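PDB 1B9B: protein (triosephosphate isomerase) from Thermotoga maritima, which catalyses the reversible interconversion of dihydroxyacetone phosphate and D-glyceraldehyde 3-phosphate, a step of glycolysis and gluconeogenesis. Local coordinates for residues V148-F152 with L194-Y199; L27-H32 with I54-I60. All coordinates share one frame; numbering follows the deposited sequence.

Contact 1: residues V148-F152 with L194-Y199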
ATOM      1  N   VAL B 148     -11.039 -16.730   8.902  1.00 29.47           N
ATOM      2  CA  VAL B 148     -11.036 -18.161   9.183  1.00 33.09           C
ATOM      3  C   VAL B 148     -10.895 -18.956   7.886  1.00 36.39           C
ATOM      4  O   VAL B 148     -10.117 -19.917   7.809  1.00 32.74           O
ATOM      5  CB  VAL B 148     -12.308 -18.593   9.924  1.00 28.95           C
ATOM      6  CG1 VAL B 148     -12.278 -20.093  10.181  1.00 26.82           C
ATOM      7  CG2 VAL B 148     -12.393 -17.855  11.241  1.00 29.28           C
ATOM      8  N   ARG B 149     -11.647 -18.543   6.870  1.00 35.57           N
ATOM      9  CA  ARG B 149     -11.596 -19.194   5.571  1.00 31.77           C
ATOM     10  C   ARG B 149     -10.188 -19.075   4.980  1.00 34.99           C
ATOM     11  O   ARG B 149      -9.621 -20.067   4.489  1.00 33.96           O
ATOM     12  CB  ARG B 149     -12.610 -18.559   4.641  1.00 28.33           C
ATOM     13  CG  ARG B 149     -14.047 -18.914   4.957  1.00 24.42           C
ATOM     14  CD  ARG B 149     -14.964 -18.218   3.960  1.00 31.81           C
ATOM     15  NE  ARG B 149     -16.331 -18.714   4.021  1.00 32.44           N
ATOM     16  CZ  ARG B 149     -16.666 -19.990   3.866  1.00 34.26           C
ATOM     17  NH1 ARG B 149     -15.724 -20.909   3.639  1.00 31.99           N
ATOM     18  NH2 ARG B 149     -17.939 -20.346   3.943  1.00 25.68           N
ATOM     19  N   GLU B 150      -9.628 -17.866   5.029  1.00 29.90           N
ATOM     20  CA  GLU B 150      -8.283 -17.642   4.525  1.00 27.15           C
ATOM     21  C   GLU B 150      -7.295 -18.523   5.279  1.00 29.73           C
ATOM     22  O   GLU B 150      -6.589 -19.325   4.677  1.00 32.33           O
ATOM     23  CB  GLU B 150      -7.893 -16.176   4.679  1.00 26.13           C
ATOM     24  CG  GLU B 150      -8.617 -15.252   3.724  1.00 32.19           C
ATOM     25  CD  GLU B 150      -7.921 -15.133   2.377  1.00 35.76           C
ATOM     26  OE1 GLU B 150      -7.222 -16.091   1.983  1.00 33.82           O
ATOM     27  OE2 GLU B 150      -8.082 -14.086   1.705  1.00 36.79           O
ATOM     28  N   GLY B 151      -7.265 -18.393   6.600  1.00 30.20           N
ATOM     29  CA  GLY B 151      -6.343 -19.181   7.395  1.00 30.81           C
ATOM     30  C   GLY B 151      -6.402 -20.690   7.207  1.00 32.91           C
ATOM     31  O   GLY B 151      -5.360 -21.344   7.161  1.00 32.92           O
ATOM     32  N   PHE B 152      -7.609 -21.247   7.105  1.00 33.62           N
ATOM     33  CA  PHE B 152      -7.780 -22.693   6.940  1.00 36.16           C
ATOM     34  C   PHE B 152      -7.641 -23.198   5.512  1.00 36.20           C
ATOM     35  O   PHE B 152      -7.429 -24.398   5.288  1.00 32.06           O
ATOM     36  CB  PHE B 152      -9.144 -23.151   7.479  1.00 33.88           C
ATOM     37  CG  PHE B 152      -9.156 -23.399   8.955  1.00 37.36           C
ATOM     38  CD1 PHE B 152      -9.326 -22.349   9.852  1.00 36.38           C
ATOM     39  CD2 PHE B 152      -8.950 -24.681   9.451  1.00 36.33           C
ATOM     40  CE1 PHE B 152      -9.286 -22.571  11.222  1.00 37.27           C
ATOM     41  CE2 PHE B 152      -8.908 -24.915  10.820  1.00 39.18           C
ATOM     42  CZ  PHE B 152      -9.077 -23.855  11.709  1.00 39.85           C
ATOM     43  N   LEU B 194     -19.502 -22.123  11.255  1.00 41.55           N
ATOM     44  CA  LEU B 194     -18.738 -21.927  10.027  1.00 39.56           C
ATOM     45  C   LEU B 194     -17.810 -23.125   9.862  1.00 37.14           C
ATOM     46  O   LEU B 194     -17.815 -23.814   8.844  1.00 35.74           O
ATOM     47  CB  LEU B 194     -17.901 -20.645  10.132  1.00 41.39           C
ATOM     48  CG  LEU B 194     -17.460 -19.934   8.848  1.00 43.98           C
ATOM     49  CD1 LEU B 194     -16.506 -18.802   9.184  1.00 47.88           C
ATOM     50  CD2 LEU B 194     -16.790 -20.905   7.929  1.00 45.58           C
ATOM     51  N   LEU B 195     -17.001 -23.365  10.880  1.00 32.48           N
ATOM     52  CA  LEU B 195     -16.086 -24.482  10.846  1.00 34.59           C
ATOM     53  C   LEU B 195     -16.850 -25.760  10.517  1.00 33.88           C
ATOM     54  O   LEU B 195     -16.304 -26.697   9.950  1.00 31.46           O
ATOM     55  CB  LEU B 195     -15.398 -24.611  12.201  1.00 34.17           C
ATOM     56  CG  LEU B 195     -13.926 -24.218  12.296  1.00 34.48           C
ATOM     57  CD1 LEU B 195     -13.564 -23.190  11.245  1.00 36.29           C
ATOM     58  CD2 LEU B 195     -13.662 -23.699  13.693  1.00 34.57           C
ATOM     59  N   SER B 196     -18.124 -25.788  10.869  1.00 37.04           N
ATOM     60  CA  SER B 196     -18.932 -26.966  10.619  1.00 43.50           C
ATOM     61  C   SER B 196     -19.230 -27.152   9.138  1.00 44.58           C
ATOM     62  O   SER B 196     -19.109 -28.251   8.604  1.00 44.73           O
ATOM     63  CB  SER B 196     -20.232 -26.869  11.395  1.00 43.78           C
ATOM     64  OG  SER B 196     -20.989 -28.038  11.180  1.00 58.62           O
ATOM     65  N   GLU B 197     -19.626 -26.070   8.480  1.00 47.62           N
ATOM     66  CA  GLU B 197     -19.932 -26.094   7.057  1.00 47.67           C
ATOM     67  C   GLU B 197     -18.658 -26.338   6.264  1.00 47.74           C
ATOM     68  O   GLU B 197     -18.638 -27.151   5.346  1.00 49.74           O
ATOM     69  CB  GLU B 197     -20.560 -24.768   6.647  1.00 51.75           C
ATOM     70  CG  GLU B 197     -21.863 -24.481   7.381  1.00 66.71           C
ATOM     71  CD  GLU B 197     -22.417 -23.098   7.093  1.00 73.97           C
ATOM     72  OE1 GLU B 197     -22.598 -22.765   5.899  1.00 80.78           O
ATOM     73  OE2 GLU B 197     -22.673 -22.345   8.061  1.00 75.85           O
ATOM     74  N   MET B 198     -17.593 -25.632   6.630  1.00 45.27           N
ATOM     75  CA  MET B 198     -16.304 -25.785   5.969  1.00 41.17           C
ATOM     76  C   MET B 198     -15.850 -27.242   5.983  1.00 42.55           C
ATOM     77  O   MET B 198     -15.413 -27.766   4.967  1.00 45.69           O
ATOM     78  CB  MET B 198     -15.250 -24.913   6.653  1.00 37.95           C
ATOM     79  CG  MET B 198     -15.377 -23.445   6.345  1.00 34.45           C
ATOM     80  SD  MET B 198     -14.209 -22.426   7.250  1.00 44.72           S
ATOM     81  CE  MET B 198     -12.733 -23.394   7.103  1.00 40.01           C
ATOM     82  N   TYR B 199     -15.943 -27.896   7.136  1.00 42.97           N
ATOM     83  CA  TYR B 199     -15.543 -29.291   7.229  1.00 45.88           C
ATOM     84  C   TYR B 199     -16.723 -30.150   7.660  1.00 47.52           C
ATOM     85  O   TYR B 199     -17.501 -30.586   6.823  1.00 49.76           O
ATOM     86  CB  TYR B 199     -14.356 -29.451   8.189  1.00 45.28           C
ATOM     87  CG  TYR B 199     -13.121 -28.694   7.737  1.00 46.66           C
ATOM     88  CD1 TYR B 199     -12.938 -27.352   8.074  1.00 47.07           C
ATOM     89  CD2 TYR B 199     -12.163 -29.303   6.924  1.00 46.42           C
ATOM     90  CE1 TYR B 199     -11.837 -26.635   7.615  1.00 45.94           C
ATOM     91  CE2 TYR B 199     -11.053 -28.590   6.453  1.00 44.05           C
ATOM     92  CZ  TYR B 199     -10.900 -27.258   6.804  1.00 45.87           C
ATOM     93  OH  TYR B 199      -9.818 -26.545   6.341  1.00 48.20           O
TER
HETATM   94  O   HOH W   1     -10.586 -24.925   4.385  1.00 45.38           O

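Contact 2: residues L27-H32 with I54-I60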
ATOM      1  N   LEU B  27       6.234 -20.945  38.403  1.00 65.39           N
ATOM      2  CA  LEU B  27       5.109 -21.685  37.874  1.00 63.81           C
ATOM      3  C   LEU B  27       5.331 -23.187  37.845  1.00 65.19           C
ATOM      4  O   LEU B  27       4.481 -23.941  38.300  1.00 66.46           O
ATOM      5  CB  LEU B  27       4.785 -21.183  36.469  1.00 63.86           C
ATOM      6  CG  LEU B  27       4.031 -19.856  36.425  1.00 66.98           C
ATOM      7  CD1 LEU B  27       4.623 -18.894  37.437  1.00 71.42           C
ATOM      8  CD2 LEU B  27       4.082 -19.283  35.029  1.00 63.31           C
ATOM      9  N   VAL B  28       6.466 -23.631  37.319  1.00 65.91           N
ATOM     10  CA  VAL B  28       6.716 -25.068  37.236  1.00 69.46           C
ATOM     11  C   VAL B  28       6.309 -25.798  38.509  1.00 71.51           C
ATOM     12  O   VAL B  28       5.918 -26.964  38.464  1.00 71.08           O
ATOM     13  CB  VAL B  28       8.200 -25.381  36.938  1.00 69.91           C
ATOM     14  CG1 VAL B  28       8.406 -26.883  36.876  1.00 65.29           C
ATOM     15  CG2 VAL B  28       8.615 -24.746  35.621  1.00 69.62           C
ATOM     16  N   ASN B  29       6.386 -25.103  39.640  1.00 75.43           N
ATOM     17  CA  ASN B  29       6.030 -25.689  40.931  1.00 77.58           C
ATOM     18  C   ASN B  29       4.604 -25.367  41.395  1.00 78.75           C
ATOM     19  O   ASN B  29       3.921 -26.241  41.937  1.00 77.03           O
ATOM     20  CB  ASN B  29       7.048 -25.250  41.989  1.00 78.97           C
ATOM     21  CG  ASN B  29       8.407 -25.902  41.792  1.00 80.46           C
ATOM     22  OD1 ASN B  29       8.581 -27.095  42.049  1.00 79.66           O
ATOM     23  ND2 ASN B  29       9.375 -25.125  41.322  1.00 83.89           N
ATOM     24  N   GLU B  30       4.157 -24.127  41.186  1.00 80.09           N
ATOM     25  CA  GLU B  30       2.798 -23.722  41.565  1.00 81.00           C
ATOM     26  C   GLU B  30       1.774 -24.626  40.872  1.00 80.46           C
ATOM     27  O   GLU B  30       0.982 -25.299  41.525  1.00 82.40           O
ATOM     28  CB  GLU B  30       2.531 -22.267  41.162  1.00 81.26           C
ATOM     29  CG  GLU B  30       3.411 -21.244  41.854  1.00 82.93           C
ATOM     30  CD  GLU B  30       3.101 -21.121  43.324  1.00 83.76           C
ATOM     31  OE1 GLU B  30       3.153 -22.154  44.018  1.00 85.94           O
ATOM     32  OE2 GLU B  30       2.805 -19.996  43.788  1.00 83.69           O
ATOM     33  N   LEU B  31       1.799 -24.634  39.543  1.00 78.58           N
ATOM     34  CA  LEU B  31       0.882 -25.457  38.764  1.00 76.88           C
ATOM     35  C   LEU B  31       1.541 -26.799  38.480  1.00 76.80           C
ATOM     36  O   LEU B  31       1.765 -27.148  37.327  1.00 77.26           O
ATOM     37  CB  LEU B  31       0.542 -24.767  37.436  1.00 74.16           C
ATOM     38  CG  LEU B  31       0.082 -23.305  37.411  1.00 72.76           C
ATOM     39  CD1 LEU B  31      -0.787 -23.030  38.624  1.00 72.77           C
ATOM     40  CD2 LEU B  31       1.279 -22.374  37.401  1.00 71.88           C
ATOM     41  N   HIS B  32       1.839 -27.555  39.530  1.00 78.14           N
ATOM     42  CA  HIS B  32       2.507 -28.842  39.370  1.00 81.83           C
ATOM     43  C   HIS B  32       1.584 -30.031  39.142  1.00 84.37           C
ATOM     44  O   HIS B  32       1.879 -30.899  38.321  1.00 83.27           O
ATOM     45  CB  HIS B  32       3.408 -29.115  40.583  1.00 84.27           C
ATOM     46  CG  HIS B  32       4.172 -30.401  40.495  1.00 88.76           C
ATOM     47  ND1 HIS B  32       3.592 -31.631  40.727  1.00 92.50           N
ATOM     48  CD2 HIS B  32       5.466 -30.650  40.183  1.00 90.89           C
ATOM     49  CE1 HIS B  32       4.497 -32.581  40.563  1.00 91.34           C
ATOM     50  NE2 HIS B  32       5.642 -32.013  40.231  1.00 91.43           N
ATOM     51  N   ILE B  54      13.872 -25.094  31.606  1.00 73.85           N
ATOM     52  CA  ILE B  54      13.123 -25.027  32.858  1.00 70.66           C
ATOM     53  C   ILE B  54      11.795 -25.779  32.707  1.00 72.46           C
ATOM     54  O   ILE B  54      11.062 -25.971  33.679  1.00 74.91           O
ATOM     55  CB  ILE B  54      12.810 -23.566  33.252  1.00 67.71           C
ATOM     56  CG1 ILE B  54      14.109 -22.796  33.462  1.00 65.81           C
ATOM     57  CG2 ILE B  54      11.975 -23.527  34.528  1.00 64.84           C
ATOM     58  CD1 ILE B  54      13.895 -21.350  33.870  1.00 68.11           C
ATOM     59  N   LEU B  55      11.484 -26.208  31.488  1.00 68.76           N
ATOM     60  CA  LEU B  55      10.241 -26.925  31.235  1.00 66.51           C
ATOM     61  C   LEU B  55      10.440 -28.370  30.800  1.00 68.53           C
ATOM     62  O   LEU B  55       9.515 -29.173  30.876  1.00 66.31           O
ATOM     63  CB  LEU B  55       9.422 -26.178  30.182  1.00 61.58           C
ATOM     64  CG  LEU B  55       8.419 -25.146  30.694  1.00 57.34           C
ATOM     65  CD1 LEU B  55       9.004 -24.376  31.852  1.00 55.96           C
ATOM     66  CD2 LEU B  55       8.036 -24.218  29.564  1.00 52.75           C
ATOM     67  N   SER B  56      11.645 -28.698  30.347  1.00 72.36           N
ATOM     68  CA  SER B  56      11.952 -30.050  29.886  1.00 79.58           C
ATOM     69  C   SER B  56      11.496 -31.129  30.855  1.00 80.45           C
ATOM     70  O   SER B  56      12.195 -31.440  31.817  1.00 82.06           O
ATOM     71  CB  SER B  56      13.457 -30.207  29.645  1.00 84.19           C
ATOM     72  OG  SER B  56      13.905 -29.350  28.608  1.00 94.40           O
ATOM     73  N   GLY B  57      10.328 -31.704  30.591  1.00 81.26           N
ATOM     74  CA  GLY B  57       9.811 -32.751  31.453  1.00 82.04           C
ATOM     75  C   GLY B  57       8.660 -32.304  32.331  1.00 82.72           C
ATOM     76  O   GLY B  57       7.910 -33.131  32.843  1.00 81.86           O
ATOM     77  N   ARG B  58       8.518 -30.994  32.509  1.00 82.98           N
ATOM     78  CA  ARG B  58       7.447 -30.452  33.326  1.00 83.35           C
ATOM     79  C   ARG B  58       6.140 -30.467  32.552  1.00 83.85           C
ATOM     80  O   ARG B  58       6.090 -30.927  31.412  1.00 83.38           O
ATOM     81  CB  ARG B  58       7.796 -29.034  33.756  1.00 86.80           C
ATOM     82  CG  ARG B  58       9.155 -28.963  34.403  1.00 93.32           C
ATOM     83  CD  ARG B  58       9.234 -29.915  35.588  1.00 98.47           C
ATOM     84  NE  ARG B  58      10.616 -30.237  35.945  1.00107.53           N
ATOM     85  CZ  ARG B  58      11.551 -29.337  36.247  1.00110.66           C
ATOM     86  NH1 ARG B  58      11.264 -28.042  36.241  1.00113.33           N
ATOM     87  NH2 ARG B  58      12.783 -29.734  36.553  1.00111.42           N
ATOM     88  N   ASN B  59       5.081 -29.958  33.172  1.00 84.66           N
ATOM     89  CA  ASN B  59       3.762 -29.940  32.549  1.00 83.46           C
ATOM     90  C   ASN B  59       3.497 -28.742  31.639  1.00 79.63           C
ATOM     91  O   ASN B  59       2.916 -28.902  30.565  1.00 80.20           O
ATOM     92  CB  ASN B  59       2.683 -30.015  33.631  1.00 88.22           C
ATOM     93  CG  ASN B  59       2.878 -28.975  34.714  1.00 94.15           C
ATOM     94  OD1 ASN B  59       3.908 -28.960  35.395  1.00 98.95           O
ATOM     95  ND2 ASN B  59       1.892 -28.098  34.882  1.00 95.65           N
ATOM     96  N   ILE B  60       3.910 -27.548  32.061  1.00 73.93           N
ATOM     97  CA  ILE B  60       3.698 -26.349  31.255  1.00 68.45           C
ATOM     98  C   ILE B  60       4.388 -26.463  29.892  1.00 67.25           C
ATOM     99  O   ILE B  60       5.496 -26.995  29.792  1.00 65.96           O
ATOM    100  CB  ILE B  60       4.194 -25.103  31.993  1.00 64.24           C
ATOM    101  CG1 ILE B  60       3.514 -25.041  33.362  1.00 64.76           C
ATOM    102  CG2 ILE B  60       3.897 -23.851  31.171  1.00 58.91           C
ATOM    103  CD1 ILE B  60       3.700 -23.726  34.104  1.00 68.63           C
TER

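Contact 1: residues V148-F152 with L194-Y199
Met198 sets CG anti to its carbonyl carbon (chi1 -75°), runs extended through SD and then bends at chi3 (43°), a path that swings CE toward Phe152 and leaves it 3.6 Å from Phe152 CB. On the facing helix the chain of Arg149 is extended from CG to NE, which carries its head across to the same Met198: NH1 lies 3.7 Å from Met198 CG, while Leu194 CD2 sits over the centre of one guanidinium face, 4.1 Å above the plane. Glu145 holds the group in a salt bridge through NE. An alanine in place of Arg149 is likely to uncover Leu194 CD2 and Met198 CG and to leave Glu145 without this charged mate. Deeper in, Val148 CG1 meets Leu195 CD1 at 3.5 Å, and Leu195 CD1 also stands over one face of the Phe152 ring. Tyr199 OH approaches that ring at its edge; a water 2.7 Å from Tyr199 OH also makes a weak bond to Phe152 O. The axes of the short segments 148-152 and 194-198 approach to 11.5 Å and cross at -46°; with Phe152 and Leu195 both on Ile165 of strand 164-167, this is the packing of neighbouring outer helices on the sheet of the (beta/alpha)8 TIM barrel.

Contact 2: residues L27-H32 with I54-I60
In the outer layer of the TIM barrel, the last turn of helix 17-30 and Leu31 just after it pack against the end of helix 48-55 and the type II beta turn, Leu55 to Arg58, that leads on to strand 61-64. Val28 fills the junction with its two methyls directed at different partners. CG2 lies 3.7 Å from Ile54 CG2 and 3.8 Å from Leu55 CD1, whereas CG1, anti to the backbone N (chi1 179°), meets the aliphatic part of Arg58 at CG. The Arg58 chain bends at chi2, crosses Val28 at about a right angle and brings its guanidinium round with the edge toward CG1. On the inner side Ile60 projects CD1 to within 3.6 Å of Leu27 CB, and Leu31 CD2 stands 4.3 Å from the same Ile60 CD1. Behind these, Leu55 and Ile60 touch Val41 of strand 38-42, while Leu27 and Leu31 pack on Ile244 of helix 242-251. Leu31, just past the helix and the centre of an inverse gamma turn, presents its carbonyl to Asn59. The Asn59 ND2 to Leu31 O bond is 2.6 Å long, bent at the hydrogen (141°), and reaches the oxygen nearly along the C=O axis (171°), tilted from the Asn59 amide plane.

From the N terminus, the chain forms strand 6-10 and helix 17-30, then strand 38-42 and helix 48-55; contact 2 closes a loop whose 21 intervening residues include that second strand. It is complete before contact 1 opens at helix 140-152. Contact 1 then spans 41 residues, including helix 157-162 and strand 164-167, and closes on the end of helix 181-198. The loops are in series, neither nesting nor crossing. The centres of contacts 1 and 2 are about 34 Å apart, on opposite sides of the chain's centre, and the nearest atoms of contacts 1 and 2 are about 23 Å apart. Each joins the C-terminal end of one outer helix to that of another and the residues that follow it; contact 1 also borders the second subunit, through Arg149 and Glu150.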